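Local structure of GRAS family transcription factor containing protein, expressed (5HYZ) at residues G37-D49 / F255-E267. The protein probably acts as a transcription factor of the GRAS family in rice, forms homodimers, binds DNA in vitro and contributes to resistance against abiotic stress. Numbering follows the deposited sequence.
Sequences GDPSERLAFYFAD and FANALSYYRSLFE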
# COMPACT_ATOMS: atom_id res chain seq x y z
N GLY A 37 -6.17 -17.79 20.95
CA GLY A 37 -6.51 -18.89 20.07
C GLY A 37 -6.92 -18.48 18.66
O GLY A 37 -6.40 -17.50 18.15
N ASP A 38 -7.86 -19.19 18.05
CA ASP A 38 -8.26 -18.85 16.69
C ASP A 38 -9.29 -17.71 16.75
O ASP A 38 -9.73 -17.34 17.85
CB ASP A 38 -8.77 -20.11 15.95
CG ASP A 38 -10.13 -20.58 16.42
OD1 ASP A 38 -10.84 -19.85 17.13
OD2 ASP A 38 -10.49 -21.72 16.06
N PRO A 39 -9.65 -17.12 15.60
CA PRO A 39 -10.57 -15.97 15.64
C PRO A 39 -11.87 -16.21 16.42
O PRO A 39 -12.28 -15.30 17.17
CB PRO A 39 -10.88 -15.71 14.15
CG PRO A 39 -9.67 -16.13 13.46
CD PRO A 39 -9.13 -17.34 14.23
N SER A 40 -12.51 -17.36 16.28
CA SER A 40 -13.77 -17.56 16.97
C SER A 40 -13.55 -17.64 18.50
O SER A 40 -14.38 -17.16 19.27
CB SER A 40 -14.47 -18.81 16.44
OG SER A 40 -13.73 -19.95 16.79
N GLU A 41 -12.42 -18.23 18.92
CA GLU A 41 -12.04 -18.28 20.35
C GLU A 41 -11.75 -16.90 20.93
O GLU A 41 -12.15 -16.60 22.06
CB GLU A 41 -10.82 -19.20 20.57
CG GLU A 41 -11.15 -20.67 20.23
CD GLU A 41 -9.91 -21.56 20.16
OE1 GLU A 41 -8.82 -21.08 19.80
OE2 GLU A 41 -10.04 -22.75 20.49
N ARG A 42 -11.05 -16.06 20.17
CA ARG A 42 -10.76 -14.71 20.64
C ARG A 42 -12.04 -13.87 20.72
O ARG A 42 -12.28 -13.14 21.68
CB ARG A 42 -9.72 -14.06 19.71
CG ARG A 42 -8.42 -14.84 19.80
CD ARG A 42 -7.49 -14.84 18.64
NE ARG A 42 -6.53 -13.79 18.74
CZ ARG A 42 -5.20 -13.91 18.73
NH1 ARG A 42 -4.55 -15.06 18.66
NH2 ARG A 42 -4.52 -12.79 18.86
N LEU A 43 -12.85 -14.00 19.68
CA LEU A 43 -14.13 -13.30 19.62
C LEU A 43 -15.01 -13.66 20.83
O LEU A 43 -15.55 -12.79 21.52
CB LEU A 43 -14.82 -13.64 18.28
CG LEU A 43 -16.16 -12.94 18.03
CD1 LEU A 43 -15.91 -11.51 17.61
CD2 LEU A 43 -16.92 -13.66 16.95
N ALA A 44 -15.16 -14.94 21.09
CA ALA A 44 -15.93 -15.37 22.26
C ALA A 44 -15.32 -14.86 23.56
O ALA A 44 -16.04 -14.51 24.49
CB ALA A 44 -16.03 -16.90 22.30
N PHE A 45 -14.00 -14.78 23.62
CA PHE A 45 -13.39 -14.22 24.82
C PHE A 45 -13.89 -12.81 25.13
O PHE A 45 -14.35 -12.52 26.26
CB PHE A 45 -11.85 -14.24 24.68
CG PHE A 45 -11.13 -13.56 25.82
CD1 PHE A 45 -10.74 -14.29 26.94
CD2 PHE A 45 -10.85 -12.21 25.79
CE1 PHE A 45 -10.09 -13.68 28.01
CE2 PHE A 45 -10.19 -11.56 26.86
CZ PHE A 45 -9.80 -12.32 27.98
N TYR A 46 -13.84 -11.91 24.13
CA TYR A 46 -14.24 -10.54 24.42
C TYR A 46 -15.75 -10.41 24.61
O TYR A 46 -16.22 -9.64 25.45
CB TYR A 46 -13.76 -9.60 23.32
CG TYR A 46 -12.24 -9.59 23.31
CD1 TYR A 46 -11.53 -8.91 24.31
CD2 TYR A 46 -11.53 -10.28 22.34
CE1 TYR A 46 -10.15 -8.91 24.33
CE2 TYR A 46 -10.15 -10.29 22.36
CZ TYR A 46 -9.47 -9.62 23.37
OH TYR A 46 -8.10 -9.65 23.38
N PHE A 47 -16.52 -11.17 23.83
CA PHE A 47 -17.98 -11.11 24.03
C PHE A 47 -18.45 -11.72 25.34
O PHE A 47 -19.37 -11.22 25.96
CB PHE A 47 -18.69 -11.80 22.86
CG PHE A 47 -18.98 -10.87 21.73
CD1 PHE A 47 -17.97 -10.48 20.84
CD2 PHE A 47 -20.25 -10.35 21.57
CE1 PHE A 47 -18.25 -9.61 19.78
CE2 PHE A 47 -20.53 -9.43 20.54
CZ PHE A 47 -19.52 -9.08 19.63
N ALA A 48 -17.84 -12.80 25.77
CA ALA A 48 -18.24 -13.43 27.03
C ALA A 48 -17.87 -12.56 28.18
O ALA A 48 -18.57 -12.49 29.17
CB ALA A 48 -17.57 -14.80 27.16
N ASP A 49 -16.75 -11.85 28.05
CA ASP A 49 -16.39 -10.86 29.06
C ASP A 49 -17.42 -9.75 29.17
O ASP A 49 -17.83 -9.33 30.28
CB ASP A 49 -15.01 -10.29 28.74
CG ASP A 49 -14.43 -9.46 29.87
OD1 ASP A 49 -13.78 -10.05 30.75
OD2 ASP A 49 -14.64 -8.23 29.89
N PHE A 255 -26.55 -7.79 20.11
CA PHE A 255 -25.53 -8.83 20.35
C PHE A 255 -25.30 -9.69 19.14
O PHE A 255 -24.14 -9.95 18.77
CB PHE A 255 -25.97 -9.66 21.60
CG PHE A 255 -24.93 -10.63 22.09
CD1 PHE A 255 -24.69 -11.82 21.38
CD2 PHE A 255 -24.25 -10.39 23.27
CE1 PHE A 255 -23.77 -12.73 21.83
CE2 PHE A 255 -23.31 -11.30 23.75
CZ PHE A 255 -23.07 -12.48 23.02
N ALA A 256 -26.37 -10.16 18.48
CA ALA A 256 -26.17 -10.93 17.27
C ALA A 256 -25.48 -10.16 16.10
O ALA A 256 -24.61 -10.69 15.42
CB ALA A 256 -27.53 -11.48 16.78
N ASN A 257 -25.89 -8.90 15.92
CA ASN A 257 -25.34 -8.05 14.86
C ASN A 257 -23.83 -7.84 15.10
O ASN A 257 -22.99 -7.95 14.21
CB ASN A 257 -26.08 -6.70 14.87
CG ASN A 257 -27.53 -6.81 14.40
OD1 ASN A 257 -27.94 -7.85 13.91
ND2 ASN A 257 -28.33 -5.75 14.59
N ALA A 258 -23.52 -7.47 16.34
CA ALA A 258 -22.14 -7.22 16.74
C ALA A 258 -21.30 -8.47 16.59
O ALA A 258 -20.18 -8.41 16.09
CB ALA A 258 -22.08 -6.64 18.21
N LEU A 259 -21.83 -9.61 17.02
CA LEU A 259 -21.04 -10.85 16.94
C LEU A 259 -20.69 -11.21 15.51
O LEU A 259 -19.57 -11.57 15.20
CB LEU A 259 -21.78 -12.02 17.61
CG LEU A 259 -20.90 -13.25 17.80
CD1 LEU A 259 -19.83 -12.98 18.87
CD2 LEU A 259 -21.80 -14.41 18.20
N SER A 260 -21.65 -11.05 14.61
CA SER A 260 -21.38 -11.35 13.20
C SER A 260 -20.35 -10.37 12.56
O SER A 260 -19.38 -10.76 11.86
CB SER A 260 -22.69 -11.32 12.42
OG SER A 260 -22.38 -11.29 11.05
N TYR A 261 -20.57 -9.09 12.83
CA TYR A 261 -19.64 -8.05 12.37
C TYR A 261 -18.19 -8.26 12.87
O TYR A 261 -17.19 -8.29 12.10
CB TYR A 261 -20.21 -6.71 12.83
CG TYR A 261 -19.31 -5.52 12.60
CD1 TYR A 261 -19.11 -4.96 11.31
CD2 TYR A 261 -18.70 -4.93 13.65
CE1 TYR A 261 -18.25 -3.86 11.17
CE2 TYR A 261 -17.89 -3.83 13.50
CZ TYR A 261 -17.67 -3.32 12.27
OH TYR A 261 -16.82 -2.23 12.29
N TYR A 262 -18.05 -8.41 14.19
CA TYR A 262 -16.71 -8.59 14.73
C TYR A 262 -16.11 -9.95 14.33
O TYR A 262 -14.89 -10.07 14.23
CB TYR A 262 -16.73 -8.39 16.27
CG TYR A 262 -16.70 -6.90 16.58
CD1 TYR A 262 -15.53 -6.16 16.37
CD2 TYR A 262 -17.86 -6.21 16.97
CE1 TYR A 262 -15.52 -4.79 16.57
CE2 TYR A 262 -17.84 -4.88 17.20
CZ TYR A 262 -16.65 -4.17 16.98
OH TYR A 262 -16.62 -2.81 17.15
N ARG A 263 -16.93 -10.96 14.08
CA ARG A 263 -16.38 -12.22 13.57
C ARG A 263 -15.62 -11.98 12.26
O ARG A 263 -14.48 -12.41 12.10
CB ARG A 263 -17.48 -13.27 13.34
CG ARG A 263 -16.88 -14.65 13.01
CD ARG A 263 -17.88 -15.65 12.44
NE ARG A 263 -18.33 -15.28 11.10
CZ ARG A 263 -19.21 -15.97 10.38
NH1 ARG A 263 -19.75 -17.11 10.85
NH2 ARG A 263 -19.55 -15.53 9.17
N SER A 264 -16.25 -11.22 11.35
CA SER A 264 -15.53 -10.88 10.10
C SER A 264 -14.25 -10.09 10.35
O SER A 264 -13.19 -10.43 9.78
CB SER A 264 -16.46 -10.10 9.14
OG SER A 264 -17.65 -10.81 8.97
N LEU A 265 -14.30 -9.04 11.20
CA LEU A 265 -13.08 -8.29 11.52
C LEU A 265 -11.95 -9.17 12.10
O LEU A 265 -10.75 -9.07 11.72
CB LEU A 265 -13.33 -7.16 12.53
CG LEU A 265 -14.07 -5.94 11.95
CD1 LEU A 265 -14.43 -5.00 13.07
CD2 LEU A 265 -13.16 -5.27 10.91
N PHE A 266 -12.32 -10.01 13.08
CA PHE A 266 -11.33 -10.90 13.72
C PHE A 266 -10.72 -11.85 12.72
O PHE A 266 -9.50 -12.08 12.77
CB PHE A 266 -11.97 -11.69 14.89
CG PHE A 266 -11.98 -10.92 16.20
CD1 PHE A 266 -12.67 -9.72 16.32
CD2 PHE A 266 -11.29 -11.39 17.31
CE1 PHE A 266 -12.67 -9.00 17.51
CE2 PHE A 266 -11.28 -10.69 18.51
CZ PHE A 266 -11.97 -9.51 18.62
N GLU A 267 -11.54 -12.41 11.83
CA GLU A 267 -11.02 -13.29 10.78
C GLU A 267 -10.05 -12.57 9.83
O GLU A 267 -8.99 -13.12 9.46
CB GLU A 267 -12.15 -13.91 9.99
CG GLU A 267 -12.90 -15.00 10.72
CD GLU A 267 -14.11 -15.51 9.93
OE1 GLU A 267 -14.13 -15.28 8.69
OE2 GLU A 267 -15.04 -16.13 10.55
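Pro-39, Leu-43 and Phe-47, one residue per helical turn, meet Leu-259, Tyr-262 and Phe-266 in knobs-into-holes packing between two helices of the GRAS domain's helical bundle, which lies to one side of its Rossmann-like sheet. The axes of the segments approach to 9.2 Å with their directions 133° apart, an inclined pairing, nearer antiparallel than parallel, that joins the predicted PFYRE and first leucine-repeat regions. Interlocking runs both ways: Leu-43 and Phe-47 enter holes of the 255-267 helix, whereas Phe-266 enters one formed by Pro-39, Arg-42, Leu-43 and Tyr-46.

Pro-39 is the first residue of its helix, directly after the N-cap Asp-38, and lies within a capping box in which Asp-38 OD1 accepts from Glu-41 N at 2.9 Å and Glu-41 OE1 accepts from Asp-38 N at 2.7 Å. Leu-43 divides its branches: CD1 lies over the Phe-266 face, toward the rim, and presses on Tyr-262 CB at 3.5 Å, while CD2 reaches Leu-259 CD1 and Arg-263 CB. Arg-42 CB and Tyr-46 CD2 meet the edge of the Phe-266 ring. Beyond its CB, Arg-42 turns from the interface to a salt bridge with Glu-284 of helix 278-296, which also packs on Tyr-46 and Phe-47.

At the other end, Phe-47 directs its edge at the Phe-255 face in a T-shaped pair, planes at 77° and centroids 5.3 Å apart. Leu-259, its CG anti to the backbone N (chi1 -169°), sends CD1 over the centre of the Phe-47 ring, 3.6 Å from the centroid.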